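Side-chain contacts in GRAS family transcription factor containing protein, expressed (Oryza sativa Japonica Group, PDB 5HYZ), which binds DNA in vitro and probably acts as a homodimeric transcription factor in plant development and resistance to abiotic stress: residues L183-H188 and K192-V197; P148-G153 and M208-H213; V114-V119 and R223-L228; L102-A107 and S233-T238. All blocks are in the same frame, centred on the assembly; numbering follows the deposited sequence.

Contact 1: L183-H188 and K192-V197; sequences LLRPVH and KSDFLV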
# COMPACT_ATOMS: atom_id res chain seq x y z
N LEU A 183 -20.38 -6.48 -19.13
CA LEU A 183 -21.23 -7.54 -19.71
C LEU A 183 -21.96 -8.17 -18.55
O LEU A 183 -21.33 -8.80 -17.69
CB LEU A 183 -20.38 -8.58 -20.51
CG LEU A 183 -19.66 -8.04 -21.74
CD1 LEU A 183 -18.83 -9.15 -22.34
CD2 LEU A 183 -20.71 -7.56 -22.83
N LEU A 184 -23.29 -7.99 -18.49
CA LEU A 184 -24.09 -8.45 -17.36
C LEU A 184 -24.74 -9.80 -17.54
O LEU A 184 -25.23 -10.35 -16.55
CB LEU A 184 -25.21 -7.43 -17.06
CG LEU A 184 -24.69 -6.00 -16.88
CD1 LEU A 184 -25.92 -5.02 -16.74
CD2 LEU A 184 -23.84 -5.91 -15.65
N ARG A 185 -24.81 -10.30 -18.77
CA ARG A 185 -25.40 -11.62 -18.97
C ARG A 185 -24.48 -12.68 -18.42
O ARG A 185 -23.28 -12.44 -18.33
CB ARG A 185 -25.71 -11.90 -20.43
CG ARG A 185 -26.90 -11.01 -20.92
CD ARG A 185 -26.62 -10.51 -22.32
NE ARG A 185 -26.53 -11.59 -23.17
CZ ARG A 185 -25.70 -11.73 -24.20
NH1 ARG A 185 -24.80 -10.83 -24.63
NH2 ARG A 185 -25.84 -12.85 -24.82
N PRO A 186 -25.05 -13.84 -18.03
CA PRO A 186 -24.19 -14.96 -17.56
C PRO A 186 -23.12 -15.34 -18.55
O PRO A 186 -23.34 -15.43 -19.75
CB PRO A 186 -25.16 -16.15 -17.41
CG PRO A 186 -26.58 -15.54 -17.35
CD PRO A 186 -26.49 -14.20 -18.09
N VAL A 187 -21.93 -15.64 -18.03
CA VAL A 187 -20.80 -15.91 -18.93
C VAL A 187 -21.07 -17.09 -19.83
O VAL A 187 -20.61 -17.13 -20.99
CB VAL A 187 -19.50 -16.15 -18.10
CG1 VAL A 187 -18.37 -16.53 -19.02
CG2 VAL A 187 -19.14 -14.91 -17.41
N HIS A 188 -21.83 -18.05 -19.31
CA HIS A 188 -22.18 -19.21 -20.15
C HIS A 188 -23.04 -18.86 -21.35
O HIS A 188 -23.18 -19.67 -22.24
CB HIS A 188 -22.86 -20.34 -19.32
CG HIS A 188 -24.20 -19.97 -18.75
ND1 HIS A 188 -25.35 -19.94 -19.52
CD2 HIS A 188 -24.58 -19.65 -17.50
CE1 HIS A 188 -26.38 -19.59 -18.76
NE2 HIS A 188 -25.95 -19.41 -17.53
N LYS A 192 -18.06 -14.81 -28.69
CA LYS A 192 -16.98 -13.91 -29.13
C LYS A 192 -17.52 -12.56 -29.58
O LYS A 192 -16.96 -11.48 -29.27
CB LYS A 192 -16.22 -14.53 -30.28
CG LYS A 192 -15.19 -13.60 -30.89
CD LYS A 192 -14.33 -14.35 -31.90
CE LYS A 192 -13.46 -13.38 -32.72
NZ LYS A 192 -13.00 -14.11 -33.97
N SER A 193 -18.65 -12.55 -30.30
CA SER A 193 -19.06 -11.28 -30.84
C SER A 193 -19.45 -10.27 -29.74
O SER A 193 -19.46 -9.07 -29.97
CB SER A 193 -20.25 -11.45 -31.82
OG SER A 193 -21.31 -12.00 -31.10
N ASP A 194 -19.81 -10.77 -28.55
CA ASP A 194 -20.20 -9.89 -27.44
C ASP A 194 -19.07 -9.03 -26.93
O ASP A 194 -19.31 -7.98 -26.34
CB ASP A 194 -20.75 -10.68 -26.26
CG ASP A 194 -22.02 -11.43 -26.62
OD1 ASP A 194 -22.82 -10.86 -27.40
OD2 ASP A 194 -22.19 -12.59 -26.18
N PHE A 195 -17.83 -9.44 -27.22
CA PHE A 195 -16.70 -8.66 -26.70
C PHE A 195 -16.28 -7.53 -27.63
O PHE A 195 -15.45 -6.70 -27.24
CB PHE A 195 -15.54 -9.64 -26.42
CG PHE A 195 -15.90 -10.60 -25.33
CD1 PHE A 195 -16.66 -11.76 -25.59
CD2 PHE A 195 -15.57 -10.31 -24.02
CE1 PHE A 195 -17.01 -12.62 -24.52
CE2 PHE A 195 -15.92 -11.12 -22.98
CZ PHE A 195 -16.66 -12.28 -23.20
N LEU A 196 -16.84 -7.50 -28.86
CA LEU A 196 -16.61 -6.38 -29.79
C LEU A 196 -15.10 -6.12 -30.01
O LEU A 196 -14.64 -4.97 -29.99
CB LEU A 196 -17.33 -5.12 -29.29
CG LEU A 196 -18.83 -5.34 -29.14
CD1 LEU A 196 -19.44 -4.15 -28.36
CD2 LEU A 196 -19.45 -5.36 -30.55
N VAL A 197 -14.35 -7.19 -30.22
CA VAL A 197 -12.90 -7.07 -30.46
C VAL A 197 -12.68 -6.56 -31.87
O VAL A 197 -13.51 -6.77 -32.75
CB VAL A 197 -12.16 -8.41 -30.23
CG1 VAL A 197 -12.29 -8.85 -28.76
CG2 VAL A 197 -12.64 -9.48 -31.22
O HOH W 1 -24.48 -13.99 -26.58
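The F195 ring carries L183 on one face and has the carbonyl O of K192 at its edge, in the ring plane. L183 reaches the face with one methyl. L183 CD1 lies 3.9 Å from the centroid of the F195 ring, 25° off the ring normal, a CH-pi contact set toward the rim. The ring atom closest to L183 CD1 is F195 CE2, at 3.6 Å. The other methyl, L183 CD2, rests 3.8 Å from D194 O, so the leucine fork spans side chain and backbone. The second flat group is the R185 guanidinium. It has D194 OD1 at its edge and near its plane, while the carboxylate plane stands perpendicular to it.

Both segments belong to the loop between strands 177-182 and 202-208 of the Rossmann-like sheet in the GRAS domain. The predicted leucine repeat II ends within the second one. F195 is buried and also meets V114 of strand 110-118 and L228 of helix 220-231.

The salt bridge lies on the outer side. R185 NH1 donates to D194 OD1 over 3.4 Å, a nearly straight (164°) but weak bond. Bends at chi2 and chi3 (62°) turn the arginine chain back toward the aspartate. A water lies 2.7 Å from D194 OD2 and donates to it. It is also within 2.5 Å of R185 NH2, a separation short enough to leave the bridge doubtful in detail. D194 OD2 also accepts from the backbone N of N191, which ties the carboxylate to the backbone just ahead of its own segment.

Contact 2: P148-G153 and M208-H213; sequences PSPLLG and MLQLYH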
# COMPACT_ATOMS: atom_id res chain seq x y z
N PRO A 148 -18.64 -8.81 -14.25
CA PRO A 148 -18.56 -8.57 -12.81
C PRO A 148 -18.25 -9.85 -12.04
O PRO A 148 -18.77 -10.93 -12.31
CB PRO A 148 -19.97 -8.06 -12.42
CG PRO A 148 -20.88 -8.52 -13.55
CD PRO A 148 -19.97 -8.51 -14.80
N SER A 149 -17.40 -9.71 -11.05
CA SER A 149 -17.11 -10.81 -10.15
C SER A 149 -18.33 -11.24 -9.31
O SER A 149 -19.14 -10.38 -8.94
CB SER A 149 -15.97 -10.39 -9.19
OG SER A 149 -15.93 -11.28 -8.10
N PRO A 150 -18.44 -12.54 -8.98
CA PRO A 150 -19.49 -12.97 -8.06
C PRO A 150 -19.42 -12.22 -6.73
O PRO A 150 -20.45 -12.11 -6.05
CB PRO A 150 -19.19 -14.47 -7.86
CG PRO A 150 -18.47 -14.86 -9.06
CD PRO A 150 -17.69 -13.68 -9.52
N LEU A 151 -18.25 -11.71 -6.36
CA LEU A 151 -18.12 -10.92 -5.12
C LEU A 151 -19.04 -9.69 -5.12
O LEU A 151 -19.46 -9.23 -4.06
CB LEU A 151 -16.70 -10.46 -4.89
CG LEU A 151 -15.63 -11.45 -4.42
CD1 LEU A 151 -14.25 -11.03 -4.85
CD2 LEU A 151 -15.67 -11.62 -2.91
N LEU A 152 -19.35 -9.16 -6.30
CA LEU A 152 -20.28 -8.01 -6.37
C LEU A 152 -21.77 -8.39 -6.20
O LEU A 152 -22.63 -7.51 -6.19
CB LEU A 152 -20.12 -7.27 -7.68
CG LEU A 152 -18.72 -6.72 -7.99
CD1 LEU A 152 -18.72 -6.03 -9.38
CD2 LEU A 152 -18.27 -5.76 -6.88
N GLY A 153 -22.08 -9.68 -6.08
CA GLY A 153 -23.45 -10.11 -5.89
C GLY A 153 -24.35 -10.06 -7.10
O GLY A 153 -23.92 -9.75 -8.23
N MSE A 208 -8.66 -13.15 -12.54
CA MSE A 208 -8.03 -13.06 -11.20
C MSE A 208 -9.03 -13.56 -10.16
O MSE A 208 -10.13 -12.96 -9.93
CB MSE A 208 -7.59 -11.62 -10.80
CG MSE A 208 -6.73 -10.98 -11.83
SE MSE A 208 -4.89 -11.80 -11.20
CE MSE A 208 -5.83 -11.70 -9.21
N LEU A 209 -8.71 -14.70 -9.55
CA LEU A 209 -9.57 -15.32 -8.53
C LEU A 209 -11.00 -15.47 -9.04
O LEU A 209 -11.96 -15.01 -8.41
CB LEU A 209 -9.53 -14.51 -7.24
CG LEU A 209 -8.12 -14.36 -6.64
CD1 LEU A 209 -8.17 -13.61 -5.28
CD2 LEU A 209 -7.45 -15.76 -6.50
N GLN A 210 -11.15 -16.07 -10.21
CA GLN A 210 -12.45 -16.10 -10.85
C GLN A 210 -12.72 -17.49 -11.39
O GLN A 210 -13.82 -18.02 -11.23
CB GLN A 210 -12.49 -15.09 -12.00
CG GLN A 210 -13.78 -15.23 -12.89
CD GLN A 210 -14.98 -14.90 -12.12
OE1 GLN A 210 -14.93 -14.09 -11.20
NE2 GLN A 210 -16.10 -15.57 -12.43
N LEU A 211 -11.72 -18.08 -12.06
CA LEU A 211 -11.98 -19.26 -12.84
C LEU A 211 -12.30 -20.44 -11.95
O LEU A 211 -13.03 -21.36 -12.37
CB LEU A 211 -10.76 -19.56 -13.72
CG LEU A 211 -10.86 -20.14 -15.09
CD1 LEU A 211 -12.02 -19.43 -15.88
CD2 LEU A 211 -9.47 -20.06 -15.77
N TYR A 212 -11.83 -20.40 -10.69
CA TYR A 212 -12.11 -21.57 -9.84
C TYR A 212 -13.64 -21.74 -9.64
O TYR A 212 -14.13 -22.84 -9.37
CB TYR A 212 -11.45 -21.45 -8.49
CG TYR A 212 -12.07 -20.41 -7.56
CD1 TYR A 212 -11.71 -19.05 -7.64
CD2 TYR A 212 -12.99 -20.80 -6.56
CE1 TYR A 212 -12.28 -18.11 -6.75
CE2 TYR A 212 -13.53 -19.87 -5.68
CZ TYR A 212 -13.20 -18.54 -5.78
OH TYR A 212 -13.75 -17.62 -4.89
N HIS A 213 -14.37 -20.64 -9.72
CA HIS A 213 -15.85 -20.71 -9.59
C HIS A 213 -16.49 -21.64 -10.62
O HIS A 213 -17.58 -22.16 -10.39
CB HIS A 213 -16.52 -19.35 -9.75
CG HIS A 213 -16.26 -18.41 -8.63
ND1 HIS A 213 -16.70 -18.63 -7.35
CD2 HIS A 213 -15.57 -17.25 -8.61
CE1 HIS A 213 -16.32 -17.62 -6.58
NE2 HIS A 213 -15.62 -16.78 -7.32
O HOH W 2 -13.50 -12.85 -9.65
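P150 and H213 meet through a CH-pi contact. P150 CG sits 4.0 Å from the centroid of the H213 imidazole, 21° off its normal and shifted toward the CD2 and NE2 rim. Y212 CZ lies over the opposite face of the same ring, 3.2 Å above its plane. The imidazole is held between a proline and a tyrosine, and its ND1 is hydrogen-bonded to E306.

Packing against an amide forms the second kind. Q210 OE1 comes within 3.3 Å of P150 CD. The Q210 chain first runs away from its own N (chi1 170°), then bends at chi2 to bring the amide over to the proline.

The two segments begin at the C-terminal ends of parallel strands 141-148 and 202-208 of the Rossmann-like sheet and lead toward helices 157-174 and 220-231. The second also holds part of a predicted LXXLL motif.

Polar contacts between the segments run through one water. It donates to L209 O at 2.9 Å and has a weak bond to S149 OG at 3.3 Å. Its 2.4 Å approach to Q210 OE1 is too short to be trusted. S149 OG accepts from L151 N (2.9 Å), closing an ST turn at the start of the short 3-10 segment.

Contact 3: V114-V119 and R223-L228; sequences VDFGIV and RRVLRL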
# COMPACT_ATOMS: atom_id res chain seq x y z
N VAL A 114 -9.90 -7.64 -21.36
CA VAL A 114 -11.13 -8.33 -20.99
C VAL A 114 -10.97 -8.87 -19.61
O VAL A 114 -10.14 -9.74 -19.38
CB VAL A 114 -11.48 -9.45 -22.01
CG1 VAL A 114 -12.85 -10.15 -21.57
CG2 VAL A 114 -11.61 -8.82 -23.38
N ASP A 115 -11.72 -8.34 -18.66
CA ASP A 115 -11.60 -8.78 -17.27
C ASP A 115 -12.76 -9.69 -16.87
O ASP A 115 -13.91 -9.20 -16.70
CB ASP A 115 -11.54 -7.55 -16.31
CG ASP A 115 -11.09 -7.94 -14.90
OD1 ASP A 115 -10.67 -9.09 -14.67
OD2 ASP A 115 -11.09 -7.07 -14.00
N PHE A 116 -12.49 -11.01 -16.76
CA PHE A 116 -13.49 -11.93 -16.27
C PHE A 116 -13.44 -11.95 -14.77
O PHE A 116 -12.53 -12.54 -14.14
CB PHE A 116 -13.27 -13.35 -16.82
CG PHE A 116 -13.68 -13.51 -18.24
CD1 PHE A 116 -15.03 -13.79 -18.58
CD2 PHE A 116 -12.72 -13.44 -19.24
CE1 PHE A 116 -15.36 -13.94 -19.92
CE2 PHE A 116 -13.01 -13.60 -20.57
CZ PHE A 116 -14.38 -13.85 -20.92
N GLY A 117 -14.35 -11.19 -14.17
CA GLY A 117 -14.51 -11.15 -12.73
C GLY A 117 -13.95 -9.86 -12.16
O GLY A 117 -13.24 -9.89 -11.17
N ILE A 118 -14.29 -8.72 -12.73
CA ILE A 118 -13.86 -7.46 -12.11
C ILE A 118 -14.55 -7.20 -10.76
O ILE A 118 -15.70 -7.51 -10.59
CB ILE A 118 -14.10 -6.25 -13.06
CG1 ILE A 118 -13.59 -4.94 -12.47
CG2 ILE A 118 -15.62 -6.07 -13.36
CD1 ILE A 118 -13.39 -3.87 -13.56
N VAL A 119 -13.81 -6.67 -9.78
CA VAL A 119 -14.43 -6.30 -8.50
C VAL A 119 -14.51 -4.77 -8.43
O VAL A 119 -15.56 -4.20 -8.58
CB VAL A 119 -13.62 -6.89 -7.27
CG1 VAL A 119 -14.30 -6.47 -5.97
CG2 VAL A 119 -13.58 -8.43 -7.42
N ARG A 223 -14.03 -24.98 -19.56
CA ARG A 223 -13.65 -25.13 -20.96
C ARG A 223 -14.26 -24.11 -21.88
O ARG A 223 -13.58 -23.60 -22.78
CB ARG A 223 -14.04 -26.53 -21.47
CG ARG A 223 -13.79 -26.67 -22.94
CD ARG A 223 -13.71 -28.12 -23.30
NE ARG A 223 -13.10 -28.91 -22.22
CZ ARG A 223 -11.84 -29.36 -22.21
NH1 ARG A 223 -11.01 -29.07 -23.23
NH2 ARG A 223 -11.43 -30.09 -21.18
N ARG A 224 -15.54 -23.81 -21.66
CA ARG A 224 -16.27 -22.94 -22.56
C ARG A 224 -15.65 -21.56 -22.45
O ARG A 224 -15.42 -20.91 -23.48
CB ARG A 224 -17.79 -22.88 -22.25
CG ARG A 224 -18.64 -22.04 -23.26
CD ARG A 224 -20.14 -22.03 -22.94
NE ARG A 224 -20.94 -21.33 -23.96
CZ ARG A 224 -20.90 -20.01 -24.19
NH1 ARG A 224 -20.10 -19.18 -23.47
NH2 ARG A 224 -21.68 -19.50 -25.16
N VAL A 225 -15.34 -21.11 -21.20
CA VAL A 225 -14.81 -19.74 -21.12
C VAL A 225 -13.32 -19.67 -21.58
O VAL A 225 -12.92 -18.65 -22.13
CB VAL A 225 -14.99 -19.13 -19.69
CG1 VAL A 225 -13.94 -19.55 -18.74
CG2 VAL A 225 -14.86 -17.57 -19.76
N LEU A 226 -12.51 -20.70 -21.36
CA LEU A 226 -11.12 -20.70 -21.90
C LEU A 226 -11.12 -20.72 -23.42
O LEU A 226 -10.32 -20.06 -24.06
CB LEU A 226 -10.29 -21.86 -21.37
CG LEU A 226 -9.98 -21.74 -19.88
CD1 LEU A 226 -9.19 -22.95 -19.37
CD2 LEU A 226 -9.19 -20.43 -19.60
N ARG A 227 -12.06 -21.46 -24.03
CA ARG A 227 -12.17 -21.39 -25.49
C ARG A 227 -12.61 -20.04 -25.96
O ARG A 227 -12.14 -19.53 -26.98
CB ARG A 227 -13.16 -22.48 -26.00
CG ARG A 227 -12.53 -23.88 -25.89
CD ARG A 227 -13.63 -24.90 -26.30
NE ARG A 227 -13.10 -26.25 -26.46
CZ ARG A 227 -13.88 -27.27 -26.87
NH1 ARG A 227 -15.19 -27.07 -27.10
NH2 ARG A 227 -13.36 -28.50 -27.03
N LEU A 228 -13.51 -19.44 -25.22
CA LEU A 228 -13.96 -18.11 -25.53
C LEU A 228 -12.78 -17.13 -25.46
O LEU A 228 -12.59 -16.32 -26.33
CB LEU A 228 -15.07 -17.73 -24.57
CG LEU A 228 -15.66 -16.37 -24.64
CD1 LEU A 228 -16.33 -16.18 -26.02
CD2 LEU A 228 -16.73 -16.22 -23.55
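F116 and V225 make most of this buried, wholly apolar contact, and L228 adds to it. F116 points toward the helix, and the V225 side chain comes from the opposite direction. V225 CG2 lies over one face of the phenyl ring, 4.0 Å from the centroid of F116 and 23° off the normal. This CH-pi contact is offset toward the outer rim, with F116 CE1 at 3.7 Å from V225 CG2. The valine torsion explains it: at chi1 82°, CG2 is turned away from the backbone N and projects toward the ring. L228 sits one helical turn further on. Its CD2 meets the far end of the ring obliquely, at 4.2 Å from F116 CZ.

F116 follows the predicted VHIID motif, where strand 110-118 turns a corner through F116 and G117. Its ring also meets that of F207, with the two planes nearly parallel at about 10°. F207 belongs to the adjoining parallel strand 202-208 and touches V225 and L226 as well. Helix 220-231 is the crossover of the beta-alpha-beta unit from strand 202-208 to strand 236-242, and through F116 it reaches one strand further across the sheet.

Contact 4: L102-A107 and S233-T238; sequences LEATGA and SPAVVT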
# COMPACT_ATOMS: atom_id res chain seq x y z
N LEU A 102 1.60 -5.70 -19.54
CA LEU A 102 2.41 -4.59 -20.06
C LEU A 102 3.44 -5.09 -21.02
O LEU A 102 3.66 -4.51 -22.08
CB LEU A 102 3.06 -3.83 -18.87
CG LEU A 102 3.80 -2.54 -19.21
CD1 LEU A 102 2.74 -1.53 -19.42
CD2 LEU A 102 4.69 -2.06 -18.08
N GLU A 103 4.10 -6.18 -20.64
CA GLU A 103 5.11 -6.71 -21.51
C GLU A 103 4.55 -7.37 -22.77
O GLU A 103 5.13 -7.22 -23.84
CB GLU A 103 5.95 -7.70 -20.74
CG GLU A 103 6.79 -6.84 -19.75
CD GLU A 103 7.65 -7.69 -18.78
OE1 GLU A 103 7.70 -8.93 -18.92
OE2 GLU A 103 8.23 -7.09 -17.85
N ALA A 104 3.44 -8.07 -22.63
CA ALA A 104 2.85 -8.73 -23.82
C ALA A 104 2.33 -7.76 -24.86
O ALA A 104 2.22 -8.10 -26.04
CB ALA A 104 1.71 -9.68 -23.38
N THR A 105 1.96 -6.56 -24.45
CA THR A 105 1.21 -5.65 -25.32
C THR A 105 2.05 -4.44 -25.72
O THR A 105 1.55 -3.50 -26.30
CB THR A 105 -0.07 -5.14 -24.68
OG1 THR A 105 0.20 -4.53 -23.42
CG2 THR A 105 -1.04 -6.31 -24.44
N GLY A 106 3.35 -4.50 -25.44
CA GLY A 106 4.24 -3.39 -25.76
C GLY A 106 4.25 -2.91 -27.20
O GLY A 106 4.35 -1.71 -27.41
N ALA A 107 4.11 -3.81 -28.17
CA ALA A 107 4.16 -3.44 -29.59
C ALA A 107 2.83 -2.92 -30.09
O ALA A 107 2.70 -2.51 -31.24
CB ALA A 107 4.58 -4.63 -30.42
N SER A 233 -8.03 -14.18 -29.63
CA SER A 233 -6.62 -14.19 -30.01
C SER A 233 -5.76 -13.29 -29.08
O SER A 233 -5.07 -12.40 -29.56
CB SER A 233 -6.41 -13.73 -31.45
OG SER A 233 -7.04 -14.62 -32.33
N PRO A 234 -5.86 -13.52 -27.78
CA PRO A 234 -5.14 -12.61 -26.86
C PRO A 234 -3.64 -12.69 -26.97
O PRO A 234 -3.01 -13.74 -27.18
CB PRO A 234 -5.65 -13.08 -25.46
CG PRO A 234 -6.11 -14.55 -25.70
CD PRO A 234 -6.64 -14.55 -27.08
N ALA A 235 -3.01 -11.53 -26.77
CA ALA A 235 -1.58 -11.45 -26.64
C ALA A 235 -1.12 -12.17 -25.41
O ALA A 235 0.04 -12.69 -25.35
CB ALA A 235 -1.15 -9.96 -26.58
N VAL A 236 -1.98 -12.17 -24.36
CA VAL A 236 -1.68 -12.87 -23.12
C VAL A 236 -2.99 -13.08 -22.34
O VAL A 236 -3.94 -12.31 -22.46
CB VAL A 236 -0.64 -12.04 -22.24
CG1 VAL A 236 -1.30 -10.76 -21.68
CG2 VAL A 236 -0.11 -12.92 -21.09
N VAL A 237 -3.01 -14.12 -21.53
CA VAL A 237 -4.07 -14.42 -20.60
C VAL A 237 -3.43 -14.57 -19.25
O VAL A 237 -2.47 -15.37 -19.07
CB VAL A 237 -4.77 -15.76 -20.96
CG1 VAL A 237 -5.86 -16.08 -19.88
CG2 VAL A 237 -5.42 -15.69 -22.36
N THR A 238 -3.89 -13.79 -18.28
CA THR A 238 -3.32 -13.88 -16.96
C THR A 238 -4.25 -14.61 -16.04
O THR A 238 -5.48 -14.45 -16.10
CB THR A 238 -3.00 -12.48 -16.37
OG1 THR A 238 -4.11 -11.61 -16.64
CG2 THR A 238 -1.82 -11.89 -17.13
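This is a close contact between small apolar side chains in the Rossmann-like core of the GRAS domain, where the end of helix 89-104 packs on the sheet. The C-terminal end of that helix and the residue after it meet A235 and V236, where the chain enters strand 236-242. A104 is the central residue. Its CB lies 3.5 Å from V236 CB and 3.6 Å from V236 CG1. With chi1 at 70°, V236 places CG1 between its own N and carbonyl carbon, and that branch lies alongside the alanine methyl. The A235 methyl meets the same helix end, with its CB 4.3 Å from A104 CB and 3.9 Å from A104 O. T105, the first residue to leave the helical conformation, adds its methyl: T105 CG2 lies 4.2 Å from A235 CB.

While T105 CG2 touches A235, T105 OG1 is hydrogen-bonded to the carbonyl O of I101. V236 continues the same surface by touching I101 of the helix and A204 of strand 202-208. The C-terminal residue R375 also comes in here, touching A104 and donating from NH2 to A235 O.

No hydrogen bond joins the two segments directly. The CA atoms of A104 and A235 lie 5.9 Å apart, the nearest CA pair of the two segments. Alanine methyls allow this approach, so the fit rests on small size and van der Waals contact rather than on polar pairing.

Overall arrangement
Following the chain from the N terminus, contact 4 opens first, at the end of helix 89-104, and closes last, at strand 236-242. Contact 3 opens next, on strand 110-118, and closes on helix 220-231. Contact 2 opens after strand 141-148 and closes after strand 202-208. Contact 1 opens and closes within one loop, before strand 202-208. The four are fully nested and none cross. Contacts 1 and 2 each touch contact 3: F195 meets V114, and S149 N probably bonds to I118 O. Contact 4 stands apart, about 15 Å from contact 3 between centres. Contacts 3 and 4 attach helices 220-231 and 89-104 to the same sheet.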